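Local coordinates for dicer Related Helicase (PDB 6M6Q) that is an RLR-family helicase of RNA interference that binds RNA and probably hydrolyses ATP, represented here by its N-terminal domain, at the interface of chains A and B. Residues are numbered along the deposited sequence; one frame, centred on the assembly and turned at random. Chains: chain A/B, Dicer Related Helicase.

Contact 1: the interface of chains A and B. Residues chain A 308, 312-313, 315-316; chain B 301-302, 304-305.
On chain A, helix 301-310 gives way to a short loop before helix 314-322, with A:Asn313 at phi/psi -114/21°, while every chain B residue here is helical and lies at the start of helix 301-310. The patch belongs to the N-terminal domain of DRH-3, an RLR-family helicase. It is one half of a two-fold pair of contacts in the deposited dimer, which may or may not be the biological one. B:Arg304 carries the polar part. Its chain runs out extended and bends at chi3 (69°), so that the guanidinium reaches A:Glu316 tip to tip. A:Glu316 has CG anti to the carbonyl carbon, and its chain bends at chi2. NH2 of the guanidinium gives a hydrogen bond and salt bridge to the carboxylate oxygen OE1 of A:Glu316 at 3.1 Å. The syn lone pair of OE1 is used, and the two flat groups stand nearly perpendicular. The other carboxylate oxygen, OE2 of A:Glu316, takes a hydrogen bond from the amide ND2 of A:Asn313 at 3.0 Å, almost along its C-O axis. This second-shell bond should limit rotation of the carboxylate. An alanine here would remove both carboxylate oxygens, and the guanidinium of B:Arg304 and the amide of A:Asn313 would probably be held less firmly. The phenol ring of A:Tyr308 crosses B:Arg304 at about a right angle, with CE2 in plane at the guanidinium edge. Its hydroxyl OH receives a weak hydrogen bond from NE of B:Arg304 at 3.4 Å. Farther back on the ring, CD2 of A:Tyr308 meets the methyl CB of B:Ala305 at 3.9 Å. B:Pro301 sets CB against the backbone O of A:Lys312 at 3.5 Å.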
loop_
_atom_site.group_PDB
_atom_site.type_symbol
_atom_site.label_atom_id
_atom_site.label_comp_id
_atom_site.label_asym_id
_atom_site.label_seq_id
_atom_site.Cartn_x
_atom_site.Cartn_y
_atom_site.Cartn_z
ATOM N N TYR A 308 -9.217 6.316 8.498
ATOM C CA TYR A 308 -9.438 6.982 7.187
ATOM C C TYR A 308 -9.393 5.942 6.046
ATOM O O TYR A 308 -9.917 6.244 4.965
ATOM C CB TYR A 308 -8.461 8.153 7.018
ATOM C CG TYR A 308 -8.998 9.464 7.547
ATOM C CD1 TYR A 308 -8.785 9.856 8.865
ATOM C CD2 TYR A 308 -9.783 10.285 6.748
ATOM C CE1 TYR A 308 -9.324 11.035 9.367
ATOM C CE2 TYR A 308 -10.322 11.469 7.231
ATOM C CZ TYR A 308 -10.093 11.847 8.545
ATOM O OH TYR A 308 -10.621 13.016 9.020
ATOM N N LYS A 312 -13.632 7.225 4.476
ATOM C CA LYS A 312 -13.090 8.569 4.150
ATOM C C LYS A 312 -13.984 9.643 4.781
ATOM O O LYS A 312 -13.505 10.782 4.928
ATOM C CB LYS A 312 -12.991 8.756 2.635
ATOM C CG LYS A 312 -11.936 7.901 1.955
ATOM C CD LYS A 312 -11.700 8.275 0.503
ATOM C CE LYS A 312 -10.687 7.386 -0.194
ATOM N NZ LYS A 312 -11.296 6.118 -0.667
ATOM N N ASN A 313 -15.227 9.290 5.138
ATOM C CA ASN A 313 -16.266 10.237 5.631
ATOM C C ASN A 313 -16.594 9.934 7.099
ATOM O O ASN A 313 -17.676 10.379 7.559
ATOM C CB ASN A 313 -17.537 10.195 4.766
ATOM C CG ASN A 313 -17.375 10.918 3.443
ATOM O OD1 ASN A 313 -17.245 10.291 2.393
ATOM N ND2 ASN A 313 -17.416 12.240 3.479
ATOM N N PRO A 315 -15.613 10.957 10.194
ATOM C CA PRO A 315 -15.879 11.970 11.224
ATOM C C PRO A 315 -17.299 12.565 11.135
ATOM O O PRO A 315 -17.892 12.811 12.173
ATOM C CB PRO A 315 -14.807 13.051 10.995
ATOM C CG PRO A 315 -13.747 12.360 10.150
ATOM C CD PRO A 315 -14.508 11.351 9.311
ATOM N N GLU A 316 -17.826 12.737 9.917
ATOM C CA GLU A 316 -19.201 13.261 9.665
ATOM C C GLU A 316 -20.231 12.189 10.053
ATOM O O GLU A 316 -21.274 12.559 10.618
ATOM C CB GLU A 316 -19.376 13.685 8.203
ATOM C CG GLU A 316 -18.409 14.773 7.759
ATOM C CD GLU A 316 -17.090 14.251 7.211
ATOM O OE1 GLU A 316 -16.061 14.338 7.937
ATOM O OE2 GLU A 316 -17.087 13.750 6.061
ATOM N N PRO B 301 -12.618 15.032 1.448
ATOM C CA PRO B 301 -12.308 13.822 2.217
ATOM C C PRO B 301 -11.222 12.906 1.610
ATOM O O PRO B 301 -10.586 12.196 2.379
ATOM C CB PRO B 301 -13.666 13.081 2.285
ATOM C CG PRO B 301 -14.507 13.694 1.163
ATOM C CD PRO B 301 -14.048 15.130 1.099
ATOM N N ALA B 302 -11.057 12.901 0.276
ATOM C CA ALA B 302 -10.064 12.061 -0.443
ATOM C C ALA B 302 -8.641 12.566 -0.155
ATOM O O ALA B 302 -7.771 11.740 0.214
ATOM C CB ALA B 302 -10.354 12.050 -1.921
ATOM N N ARG B 304 -7.817 14.797 2.165
ATOM C CA ARG B 304 -7.748 14.877 3.645
ATOM C C ARG B 304 -7.183 13.559 4.158
ATOM O O ARG B 304 -6.280 13.594 4.991
ATOM C CB ARG B 304 -9.144 15.145 4.227
ATOM C CG ARG B 304 -9.163 15.947 5.520
ATOM C CD ARG B 304 -10.587 16.270 5.934
ATOM N NE ARG B 304 -11.331 15.088 6.371
ATOM C CZ ARG B 304 -12.662 15.010 6.442
ATOM N NH1 ARG B 304 -13.412 16.038 6.080
ATOM N NH2 ARG B 304 -13.237 13.895 6.857
ATOM N N ALA B 305 -7.649 12.449 3.591
ATOM C CA ALA B 305 -7.183 11.085 3.920
ATOM C C ALA B 305 -5.737 10.921 3.458
ATOM O O ALA B 305 -4.945 10.338 4.214
ATOM C CB ALA B 305 -8.082 10.052 3.288
#

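Contact 2: the interface of chains A and B. Residues chain A 57-61; chain B 57-61.
The phenyl rings of A:Phe59 and B:Phe59, the flat side chains here, point away from the partner's 57-61 segment; the pyrrolidine rings of A:Pro60 and B:Pro60 make the contact, each turning its CB and CG atoms to the partner's backbone. The Phe residues contribute backbone instead. CG of B:Pro60 lies 3.8 Å from CA of A:Phe59. CB of B:Pro60 comes to 3.3 Å from the carbonyl O of A:Ser57. Its CG also approaches the carbonyl O of A:Leu58. The twin contact places CB of A:Pro60 at 3.4 Å from the carbonyl O of B:Ser57, with CG beside the carbonyl carbon of B:Leu58. These are van der Waals contacts of ring carbons with peptide groups. No polar pair is close enough to bond across the patch. The two Pro60 residues also meet through their backbones, CA of A:Pro60 standing 4.1 Å from CA of B:Pro60. Next to them A:Pro61 and B:Pro61 approach tip to tip, CD of A:Pro61 to CD of B:Pro61 at 3.9 Å. The closed proline rings restrict backbone rotation, which probably keeps both segments extended and makes this a stiff, shape-based contact. The contact lies near the two-fold axis of the deposited dimer, whose biological role the structure alone does not show. In each N-terminal domain it takes in the end of 3-10 helix 50-58 and the loop that leads into helix 63-72.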
loop_
_atom_site.group_PDB
_atom_site.type_symbol
_atom_site.label_atom_id
_atom_site.label_comp_id
_atom_site.label_asym_id
_atom_site.label_seq_id
_atom_site.Cartn_x
_atom_site.Cartn_y
_atom_site.Cartn_z
ATOM N N SER A 57 6.843 -22.141 -7.413
ATOM C CA SER A 57 6.329 -21.873 -8.787
ATOM C C SER A 57 5.880 -20.414 -8.914
ATOM O O SER A 57 5.781 -19.926 -10.074
ATOM C CB SER A 57 5.212 -22.814 -9.141
ATOM O OG SER A 57 4.087 -22.605 -8.304
ATOM N N LEU A 58 5.631 -19.748 -7.775
ATOM C CA LEU A 58 5.031 -18.390 -7.709
ATOM C C LEU A 58 6.119 -17.306 -7.769
ATOM O O LEU A 58 5.754 -16.113 -7.826
ATOM C CB LEU A 58 4.212 -18.297 -6.431
ATOM C CG LEU A 58 2.874 -19.033 -6.495
ATOM C CD1 LEU A 58 2.690 -19.958 -5.302
ATOM C CD2 LEU A 58 1.717 -18.051 -6.588
ATOM N N PHE A 59 7.393 -17.705 -7.802
ATOM C CA PHE A 59 8.553 -16.796 -7.950
ATOM C C PHE A 59 9.385 -17.240 -9.132
ATOM O O PHE A 59 9.235 -18.354 -9.607
ATOM C CB PHE A 59 9.414 -16.804 -6.696
ATOM C CG PHE A 59 8.669 -16.584 -5.411
ATOM C CD1 PHE A 59 7.877 -17.581 -4.871
ATOM C CD2 PHE A 59 8.790 -15.393 -4.724
ATOM C CE1 PHE A 59 7.198 -17.379 -3.680
ATOM C CE2 PHE A 59 8.139 -15.205 -3.517
ATOM C CZ PHE A 59 7.335 -16.191 -3.002
ATOM N N PRO A 60 10.342 -16.421 -9.591
ATOM C CA PRO A 60 11.252 -16.836 -10.650
ATOM C C PRO A 60 12.202 -17.898 -10.113
ATOM O O PRO A 60 12.499 -17.917 -8.921
ATOM C CB PRO A 60 11.995 -15.547 -11.040
ATOM C CG PRO A 60 11.216 -14.425 -10.337
ATOM C CD PRO A 60 10.615 -15.071 -9.109
ATOM N N PRO A 61 12.710 -18.800 -10.973
ATOM C CA PRO A 61 13.543 -19.918 -10.521
ATOM C C PRO A 61 14.693 -19.495 -9.586
ATOM O O PRO A 61 15.538 -18.696 -9.988
ATOM C CB PRO A 61 14.085 -20.512 -11.836
ATOM C CG PRO A 61 13.845 -19.422 -12.876
ATOM C CD PRO A 61 12.571 -18.751 -12.431
ATOM N N SER B 57 12.739 -11.916 -16.363
ATOM C CA SER B 57 13.561 -12.540 -15.288
ATOM C C SER B 57 12.937 -12.297 -13.905
ATOM O O SER B 57 13.283 -13.059 -12.950
ATOM C CB SER B 57 14.964 -12.033 -15.332
ATOM O OG SER B 57 14.996 -10.673 -15.743
ATOM N N LEU B 58 12.049 -11.296 -13.793
ATOM C CA LEU B 58 11.473 -10.823 -12.503
ATOM C C LEU B 58 10.130 -11.507 -12.224
ATOM O O LEU B 58 9.559 -11.249 -11.153
ATOM C CB LEU B 58 11.303 -9.305 -12.556
ATOM C CG LEU B 58 12.598 -8.501 -12.538
ATOM C CD1 LEU B 58 12.385 -7.156 -13.191
ATOM C CD2 LEU B 58 13.124 -8.339 -11.114
ATOM N N PHE B 59 9.650 -12.363 -13.120
ATOM C CA PHE B 59 8.389 -13.122 -12.918
ATOM C C PHE B 59 8.648 -14.600 -13.133
ATOM O O PHE B 59 9.640 -14.967 -13.746
ATOM C CB PHE B 59 7.298 -12.644 -13.867
ATOM C CG PHE B 59 7.025 -11.164 -13.832
ATOM C CD1 PHE B 59 7.751 -10.291 -14.634
ATOM C CD2 PHE B 59 6.024 -10.642 -13.024
ATOM C CE1 PHE B 59 7.472 -8.933 -14.638
ATOM C CE2 PHE B 59 5.761 -9.283 -13.017
ATOM C CZ PHE B 59 6.477 -8.434 -13.833
ATOM N N PRO B 60 7.755 -15.485 -12.650
ATOM C CA PRO B 60 7.852 -16.909 -12.934
ATOM C C PRO B 60 7.692 -17.180 -14.418
ATOM O O PRO B 60 6.968 -16.463 -15.093
ATOM C CB PRO B 60 6.687 -17.524 -12.148
ATOM C CG PRO B 60 6.421 -16.512 -11.062
ATOM C CD PRO B 60 6.660 -15.179 -11.733
ATOM N N PRO B 61 8.356 -18.228 -14.954
ATOM C CA PRO B 61 8.367 -18.502 -16.395
ATOM C C PRO B 61 6.985 -18.420 -17.067
ATOM O O PRO B 61 6.080 -19.141 -16.686
ATOM C CB PRO B 61 8.923 -19.938 -16.471
ATOM C CG PRO B 61 8.821 -20.460 -15.035
ATOM C CD PRO B 61 9.082 -19.245 -14.191
#

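The C-alpha centres of contact 1 and contact 2 are about 39 Å apart, so they are well separated parts of the A-B interface. They share no residue and no helix. Contact 2 uses the end of 3-10 helix 50-58 and the loop after it, early in the chain, whereas contact 1 uses helices 301-310 and 314-322 and the loop between them. Contact 1 mixes charge pairing with packing and has a separate twin with the chains exchanged. Contact 2 is packing without polar bonds and contains both of its twin halves. Two such separated contacts could help limit rocking of one domain against the other, if this dimer forms outside the crystal.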